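Local coordinates for effector protein Lem4 (lpg1101) (Legionella pneumophila subsp. pneumophila, PDB 6CGK), which is a membrane-associated protein tyrosine phosphatase translocated into host cells as an effector, of which this chain is the magnesium-binding haloacid dehalogenase (HAD) domain, at residues R56-N59 with E60-S64; N73-N76 with F77-V81; K132-A135 with V136-E140. The protein carries 1 engineered substitution. All coordinates share one frame; numbering follows the deposited sequence. Where two conformers were deposited one is given.

Contact 1 (R56-N59 with E60-S64); sequences RYKN and EYDAS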
loop_
_atom_site.group_PDB
_atom_site.type_symbol
_atom_site.label_atom_id
_atom_site.label_comp_id
_atom_site.label_asym_id
_atom_site.label_seq_id
_atom_site.Cartn_x
_atom_site.Cartn_y
_atom_site.Cartn_z
ATOM N N ARG A 56 -4.653 14.437 16.139
ATOM C CA ARG A 56 -4.954 14.373 17.564
ATOM C C ARG A 56 -4.816 12.963 18.122
ATOM O O ARG A 56 -4.671 12.806 19.350
ATOM C CB ARG A 56 -6.371 14.887 17.784
ATOM C CG ARG A 56 -6.458 16.356 17.544
ATOM C CD ARG A 56 -7.785 16.925 18.012
ATOM N NE ARG A 56 -7.813 18.337 17.655
ATOM C CZ ARG A 56 -8.545 18.826 16.666
ATOM N NH1 ARG A 56 -9.335 18.016 15.981
ATOM N NH2 ARG A 56 -8.512 20.111 16.385
ATOM N N TYR A 57 -4.914 11.945 17.264
ATOM C CA TYR A 57 -4.754 10.541 17.633
ATOM C C TYR A 57 -3.298 10.074 17.695
ATOM O O TYR A 57 -3.059 8.917 18.068
ATOM C CB TYR A 57 -5.557 9.667 16.647
ATOM C CG TYR A 57 -7.026 9.794 16.975
ATOM C CD1 TYR A 57 -7.770 10.887 16.524
ATOM C CD2 TYR A 57 -7.649 8.889 17.846
ATOM C CE1 TYR A 57 -9.126 11.028 16.876
ATOM C CE2 TYR A 57 -9.005 9.017 18.194
ATOM C CZ TYR A 57 -9.724 10.099 17.716
ATOM O OH TYR A 57 -11.044 10.253 18.090
ATOM N N LYS A 58 -2.315 10.926 17.381
ATOM C CA LYS A 58 -0.950 10.419 17.325
ATOM C C LYS A 58 -0.492 9.887 18.675
ATOM O O LYS A 58 0.193 8.858 18.742
ATOM C CB LYS A 58 0.019 11.495 16.848
ATOM C CG LYS A 58 1.413 10.905 16.571
ATOM C CD LYS A 58 2.387 11.941 15.982
ATOM C CE LYS A 58 3.806 11.383 15.832
ATOM N NZ LYS A 58 4.429 10.862 17.065
ATOM N N ASN A 59 -0.842 10.577 19.767
ATOM C CA ASN A 59 -0.402 10.133 21.086
ATOM C C ASN A 59 -0.984 8.765 21.419
ATOM O O ASN A 59 -0.272 7.873 21.894
ATOM C CB ASN A 59 -0.801 11.156 22.146
ATOM C CG ASN A 59 -0.484 10.688 23.565
ATOM O OD1 ASN A 59 0.460 9.924 23.790
ATOM N ND2 ASN A 59 -1.264 11.158 24.520
ATOM N N GLU A 60 -2.277 8.563 21.138
ATOM C CA GLU A 60 -2.851 7.236 21.374
ATOM C C GLU A 60 -2.189 6.178 20.486
ATOM O O GLU A 60 -1.894 5.067 20.949
ATOM C CB GLU A 60 -4.360 7.261 21.152
ATOM C CG GLU A 60 -5.007 5.857 21.292
ATOM C CD GLU A 60 -6.514 5.876 21.142
ATOM O OE1 GLU A 60 -7.079 6.981 21.064
ATOM O OE2 GLU A 60 -7.140 4.779 21.073
ATOM N N TYR A 61 -1.903 6.516 19.216
ATOM C CA TYR A 61 -1.159 5.591 18.367
ATOM C C TYR A 61 0.198 5.253 18.977
ATOM O O TYR A 61 0.570 4.080 19.098
ATOM C CB TYR A 61 -0.987 6.222 16.998
ATOM C CG TYR A 61 -0.096 5.492 16.029
ATOM C CD1 TYR A 61 -0.554 4.414 15.303
ATOM C CD2 TYR A 61 1.222 5.929 15.819
ATOM C CE1 TYR A 61 0.265 3.773 14.347
ATOM C CE2 TYR A 61 2.031 5.294 14.876
ATOM C CZ TYR A 61 1.561 4.216 14.167
ATOM O OH TYR A 61 2.417 3.637 13.223
ATOM N N ASP A 62 0.961 6.274 19.363
ATOM C CA ASP A 62 2.299 6.002 19.874
ATOM C C ASP A 62 2.276 5.134 21.131
ATOM O O ASP A 62 3.218 4.364 21.357
ATOM C CB ASP A 62 3.020 7.310 20.137
ATOM C CG ASP A 62 3.443 7.997 18.852
ATOM O OD1 ASP A 62 3.564 7.311 17.797
ATOM O OD2 ASP A 62 3.619 9.218 18.897
ATOM N N ALA A 63 1.218 5.236 21.955
ATOM C CA ALA A 63 1.076 4.437 23.174
ATOM C C ALA A 63 0.487 3.056 22.906
ATOM O O ALA A 63 0.326 2.276 23.855
ATOM C CB ALA A 63 0.201 5.162 24.199
ATOM N N SER A 64 0.190 2.738 21.646
ATOM C CA SER A 64 -0.474 1.501 21.283
ATOM C C SER A 64 0.502 0.321 21.263
ATOM O O SER A 64 1.726 0.486 21.233
ATOM C CB SER A 64 -1.146 1.685 19.924
ATOM O OG SER A 64 -2.238 2.588 20.061
HETATM O O HOH W 1 -4.149 10.762 21.076
HETATM O O HOH W 2 4.792 7.997 15.593
#

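Contact 2 (N73-N76 with F77-V81); sequences NAKN and FLQDV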
loop_
_atom_site.group_PDB
_atom_site.type_symbol
_atom_site.label_atom_id
_atom_site.label_comp_id
_atom_site.label_asym_id
_atom_site.label_seq_id
_atom_site.Cartn_x
_atom_site.Cartn_y
_atom_site.Cartn_z
ATOM N N ASN A 73 10.790 -1.030 8.988
ATOM C CA ASN A 73 11.280 -1.300 7.640
ATOM C C ASN A 73 10.263 -0.925 6.569
ATOM O O ASN A 73 10.647 -0.578 5.450
ATOM C CB ASN A 73 11.671 -2.771 7.519
ATOM C CG ASN A 73 12.866 -3.124 8.385
ATOM O OD1 ASN A 73 13.711 -2.276 8.662
ATOM N ND2 ASN A 73 12.943 -4.377 8.814
ATOM N N ALA A 74 8.971 -1.002 6.870
ATOM C CA ALA A 74 7.978 -0.602 5.875
ATOM C C ALA A 74 7.971 0.907 5.711
ATOM O O ALA A 74 7.796 1.422 4.606
ATOM C CB ALA A 74 6.582 -1.105 6.286
ATOM N N LYS A 75 8.142 1.628 6.815
ATOM C CA LYS A 75 8.262 3.074 6.760
ATOM C C LYS A 75 9.415 3.479 5.864
ATOM O O LYS A 75 9.258 4.308 4.962
ATOM C CB LYS A 75 8.477 3.618 8.170
ATOM C CG LYS A 75 8.854 5.067 8.242
ATOM C CD LYS A 75 9.186 5.409 9.701
ATOM C CE LYS A 75 9.166 6.902 10.005
ATOM N NZ LYS A 75 10.148 7.676 9.214
ATOM N N ASN A 76 10.594 2.907 6.112
ATOM C CA ASN A 76 11.761 3.248 5.298
ATOM C C ASN A 76 11.529 2.896 3.835
ATOM O O ASN A 76 11.898 3.663 2.937
ATOM C CB ASN A 76 12.993 2.530 5.826
ATOM C CG ASN A 76 13.460 3.080 7.143
ATOM O OD1 ASN A 76 13.126 4.206 7.521
ATOM N ND2 ASN A 76 14.245 2.292 7.854
ATOM N N PHE A 77 10.902 1.744 3.575
ATOM C CA PHE A 77 10.590 1.353 2.201
ATOM C C PHE A 77 9.696 2.387 1.524
ATOM O O PHE A 77 9.981 2.836 0.409
ATOM C CB PHE A 77 9.936 -0.034 2.194
ATOM C CG PHE A 77 9.510 -0.515 0.829
ATOM C CD1 PHE A 77 10.411 -1.164 -0.003
ATOM C CD2 PHE A 77 8.215 -0.337 0.388
ATOM C CE1 PHE A 77 10.034 -1.612 -1.259
ATOM C CE2 PHE A 77 7.815 -0.790 -0.868
ATOM C CZ PHE A 77 8.732 -1.431 -1.699
ATOM N N LEU A 78 8.608 2.787 2.192
ATOM C CA LEU A 78 7.706 3.764 1.585
ATOM C C LEU A 78 8.416 5.082 1.335
ATOM O O LEU A 78 8.222 5.717 0.289
ATOM C CB LEU A 78 6.483 3.986 2.464
ATOM C CG LEU A 78 5.565 2.777 2.579
ATOM C CD1 LEU A 78 4.599 2.875 3.795
ATOM C CD2 LEU A 78 4.823 2.627 1.227
ATOM N N GLN A 79 9.241 5.513 2.289
ATOM C CA GLN A 79 9.957 6.760 2.103
ATOM C C GLN A 79 10.957 6.651 0.962
ATOM O O GLN A 79 11.112 7.597 0.182
ATOM C CB GLN A 79 10.641 7.152 3.405
ATOM C CG GLN A 79 9.657 7.587 4.462
ATOM C CD GLN A 79 10.319 8.092 5.714
ATOM O OE1 GLN A 79 9.789 8.976 6.381
ATOM N NE2 GLN A 79 11.463 7.514 6.068
ATOM N N ASP A 80 11.636 5.504 0.839
ATOM C CA ASP A 80 12.598 5.330 -0.250
ATOM C C ASP A 80 11.899 5.271 -1.600
ATOM O O ASP A 80 12.376 5.870 -2.579
ATOM C CB ASP A 80 13.426 4.058 -0.056
ATOM C CG ASP A 80 14.462 4.177 1.056
ATOM O OD1 ASP A 80 14.859 5.308 1.449
ATOM O OD2 ASP A 80 14.888 3.103 1.531
ATOM N N VAL A 81 10.805 4.507 -1.695
ATOM C CA VAL A 81 10.129 4.350 -2.985
ATOM C C VAL A 81 9.436 5.650 -3.381
ATOM O O VAL A 81 9.342 5.967 -4.567
ATOM C CB VAL A 81 9.137 3.163 -2.942
ATOM C CG1 VAL A 81 8.335 3.080 -4.252
ATOM C CG2 VAL A 81 9.875 1.856 -2.722
#

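Contact 3 (K132-A135 with V136-E140); sequences KYKA and VVSHE. With PO4 (phosphate ion), chain B.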
loop_
_atom_site.group_PDB
_atom_site.type_symbol
_atom_site.label_atom_id
_atom_site.label_comp_id
_atom_site.label_asym_id
_atom_site.label_seq_id
_atom_site.Cartn_x
_atom_site.Cartn_y
_atom_site.Cartn_z
ATOM N N LYS A 132 -10.127 -6.839 -3.975
ATOM C CA LYS A 132 -8.745 -6.568 -4.395
ATOM C C LYS A 132 -8.533 -6.934 -5.855
ATOM O O LYS A 132 -7.786 -6.253 -6.575
ATOM C CB LYS A 132 -7.743 -7.363 -3.548
ATOM C CG LYS A 132 -7.863 -7.271 -2.038
ATOM C CD LYS A 132 -7.694 -5.883 -1.524
ATOM C CE LYS A 132 -7.794 -5.847 0.019
ATOM N NZ LYS A 132 -6.719 -6.631 0.723
ATOM N N TYR A 133 -9.121 -8.045 -6.290
ATOM C CA TYR A 133 -9.045 -8.422 -7.695
ATOM C C TYR A 133 -9.552 -7.293 -8.573
ATOM O O TYR A 133 -8.849 -6.828 -9.478
ATOM C CB TYR A 133 -9.848 -9.707 -7.913
ATOM C CG TYR A 133 -10.038 -10.173 -9.351
ATOM C CD1 TYR A 133 -9.039 -10.871 -10.010
ATOM C CD2 TYR A 133 -11.228 -9.948 -10.027
ATOM C CE1 TYR A 133 -9.216 -11.330 -11.324
ATOM C CE2 TYR A 133 -11.415 -10.402 -11.351
ATOM C CZ TYR A 133 -10.400 -11.091 -11.979
ATOM O OH TYR A 133 -10.564 -11.554 -13.278
ATOM N N LYS A 134 -10.783 -6.837 -8.318
ATOM C CA LYS A 134 -11.354 -5.769 -9.133
ATOM C C LYS A 134 -10.568 -4.467 -9.012
ATOM O O LYS A 134 -10.508 -3.698 -9.980
ATOM C CB LYS A 134 -12.800 -5.543 -8.744
ATOM C CG LYS A 134 -13.517 -4.508 -9.563
ATOM C CD LYS A 134 -15.020 -4.625 -9.331
ATOM C CE LYS A 134 -15.571 -5.970 -9.790
ATOM N NZ LYS A 134 -17.010 -6.110 -9.425
ATOM N N ALA A 135 -9.991 -4.192 -7.835
ATOM C CA ALA A 135 -9.184 -2.975 -7.652
ATOM C C ALA A 135 -7.980 -2.970 -8.589
ATOM O O ALA A 135 -7.673 -1.952 -9.233
ATOM C CB ALA A 135 -8.710 -2.869 -6.192
ATOM N N VAL A 136 -7.281 -4.103 -8.673
ATOM C CA VAL A 136 -6.129 -4.196 -9.568
ATOM C C VAL A 136 -6.568 -4.115 -11.019
ATOM O O VAL A 136 -5.929 -3.434 -11.828
ATOM C CB VAL A 136 -5.319 -5.484 -9.302
ATOM C CG1 VAL A 136 -4.296 -5.703 -10.448
ATOM C CG2 VAL A 136 -4.609 -5.395 -7.920
ATOM N N VAL A 137 -7.647 -4.818 -11.382
ATOM C CA VAL A 137 -8.103 -4.770 -12.766
ATOM C C VAL A 137 -8.456 -3.342 -13.148
ATOM O O VAL A 137 -8.040 -2.842 -14.200
ATOM C CB VAL A 137 -9.288 -5.725 -12.982
ATOM C CG1 VAL A 137 -9.913 -5.472 -14.349
ATOM C CG2 VAL A 137 -8.822 -7.174 -12.842
ATOM N N SER A 138 -9.195 -2.649 -12.275
ATOM C CA SER A 138 -9.571 -1.265 -12.555
ATOM C C SER A 138 -8.347 -0.374 -12.677
ATOM O O SER A 138 -8.291 0.502 -13.553
ATOM C CB SER A 138 -10.488 -0.727 -11.465
ATOM O OG SER A 138 -11.739 -1.411 -11.495
ATOM N N HIS A 139 -7.367 -0.564 -11.794
ATOM C CA HIS A 139 -6.182 0.280 -11.872
ATOM C C HIS A 139 -5.412 0.030 -13.157
ATOM O O HIS A 139 -4.987 0.984 -13.824
ATOM C CB HIS A 139 -5.260 0.076 -10.681
ATOM C CG HIS A 139 -4.253 1.171 -10.558
ATOM N ND1 HIS A 139 -4.594 2.429 -10.109
ATOM C CD2 HIS A 139 -2.960 1.244 -10.941
ATOM C CE1 HIS A 139 -3.536 3.216 -10.173
ATOM N NE2 HIS A 139 -2.533 2.524 -10.682
ATOM N N GLU A 140 -5.215 -1.240 -13.527
ATOM C CA GLU A 140 -4.474 -1.525 -14.759
ATOM C C GLU A 140 -5.174 -0.959 -15.983
ATOM O O GLU A 140 -4.520 -0.637 -16.987
ATOM C CB GLU A 140 -4.265 -3.035 -14.915
ATOM C CG GLU A 140 -3.336 -3.627 -13.837
ATOM C CD GLU A 140 -1.900 -3.072 -13.920
ATOM O OE1 GLU A 140 -1.433 -2.698 -15.028
ATOM O OE2 GLU A 140 -1.233 -3.024 -12.868
HETATM P P PO4 B . -6.139 -4.968 4.710
HETATM O O1 PO4 B . -5.319 -3.696 4.572
HETATM O O2 PO4 B . -6.984 -5.290 3.482
HETATM O O3 PO4 B . -7.058 -4.763 5.906
HETATM O O4 PO4 B . -5.237 -6.132 5.062
#

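Contact 1 (R56-N59 with E60-S64)
With CG anti to the backbone N (chi1 -171°), the Lys58 side chain runs out extended and turns only at its last torsion, while Asp62 takes the other choice, CG beside its own backbone N (chi1 -73°). Those torsions bring the ammonium group across to the carboxylate one turn further on. NZ of Lys58 lies 2.6 Å from OD2 of Asp62, a short salt bridge made through the syn lone pair of OD2. A water bridges the other oxygen: it donates to Asp62 OD1 at 2.6 Å and accepts a weak bond from Lys58 NZ. This is an i, i+4 lysine-aspartate pair on the short surface helix 58-62. The backbone bonds from Tyr61 N to Tyr57 O (2.9 Å) and from Asp62 N to Lys58 O (2.8 Å) hold the turns. A second water links Arg56 O to Glu60 N, accepting from the latter at 2.9 Å. The side chains of Tyr57 and Glu60 lie side by side, pointing the same way, with ring and carboxylate planes 40° apart; OE1 of Glu60 comes to 3.8 Å from CD2 of Tyr57. Ser64 OG folds back and donates to Glu60 O at 2.7 Å. Tyr57 also packs on Leu41, Ala44 and Leu45 of helix 40-46, and the hydroxyl of the buried Tyr61 is held by Glu108 and the backbone N of Ile70.

Contact 2 (N73-N76 with F77-V81)
Lys75 and Gln79, one turn apart on helix 72-82, meet through their side-chain ends, and Asn76 lies next to them. The lysine reaches out extended, CG anti to the backbone N (chi1 170°), and bends only at the last torsion; this swings NZ over the glutamine amide, where it donates to Gln79 OE1 at 3.1 Å. The approach is from above the carbonyl plane, 46° out of it. Nearer the backbone, CG of Gln79 is 3.3 Å from Lys75 O, the same oxygen that takes the Gln79 N-H at 2.9 Å. Asn76 contributes mostly through its backbone: its O accepts from Asp80 N at 2.8 Å. Its amide slants across that of Gln79, the planes 25° apart, with OD1 4.0 Å from NE2. The helix is amphipathic, and its apolar side packs on two elements: Leu78 and Val81 on Ile90 of strand 89-93, and Phe77 on Trp188 of helix 188-198. Lys75 itself also touches Glu108 and Ile110. With NZ off the lone pairs of OE1, the lysine-glutamine bond is probably mainly electrostatic, a supplement to the backbone bonds of the helix.

Contact 3 (K132-A135 with V136-E140)
Over the middle of the Tyr133 ring stands CG2 of Val137, 4.3 Å above its plane, an apolar contact of the CH-pi type one turn along helix 132-140. The methyl is put there by the valine's first torsion, which leaves CG2 beside the backbone N, and Val137 N donates to Tyr133 O at 3.0 Å. Lys134 O receives the Ser138 N-H at 2.8 Å; OG of Ser138 is also close, 3.0 Å from that oxygen, though where the hydroxyl directs its proton is not settled. At the first turn, Val136 N donates to Lys132 O at 3.0 Å. Lys132 sends its side chain away from the helix, bent at the second and fourth torsions, and NZ donates to O2 of the phosphate at 3.1 Å. A salt bridge from Asp159 positions the ammonium group that grips the phosphate, while Ala135 and Val136 press on Ile93. The phosphate also receives bonds from Phe24 N, Asp25 N, Arg95 N and Ser94 OG. Nearby are the magnesium ligands Asp25, Asp155 and the engineered Asn23, so this is the HAD phosphate site, and Lys132 is probably the lysine of HAD motif III.

Overall arrangement
Along the chain the contacts follow in series: contact 1 on helix 58-62, contact 2 on helix 72-82, the next helix, and contact 3 on helix 132-140. Contact 1 lies at the surface, its centre about 21 Å from that of contact 2, with nearest atoms about 8 Å apart, and about 33 Å from the centre of contact 3. Contacts 2 and 3 are on opposite sides of the chain's centre, their centres about 23 Å apart, and both helices touch strand 89-93 of the five-stranded parallel sheet, the Rossmann-like core of the HAD domain. The helices of contacts 2 and 3 thus flank the sheet, while of the three only contact 3 reaches into the active site.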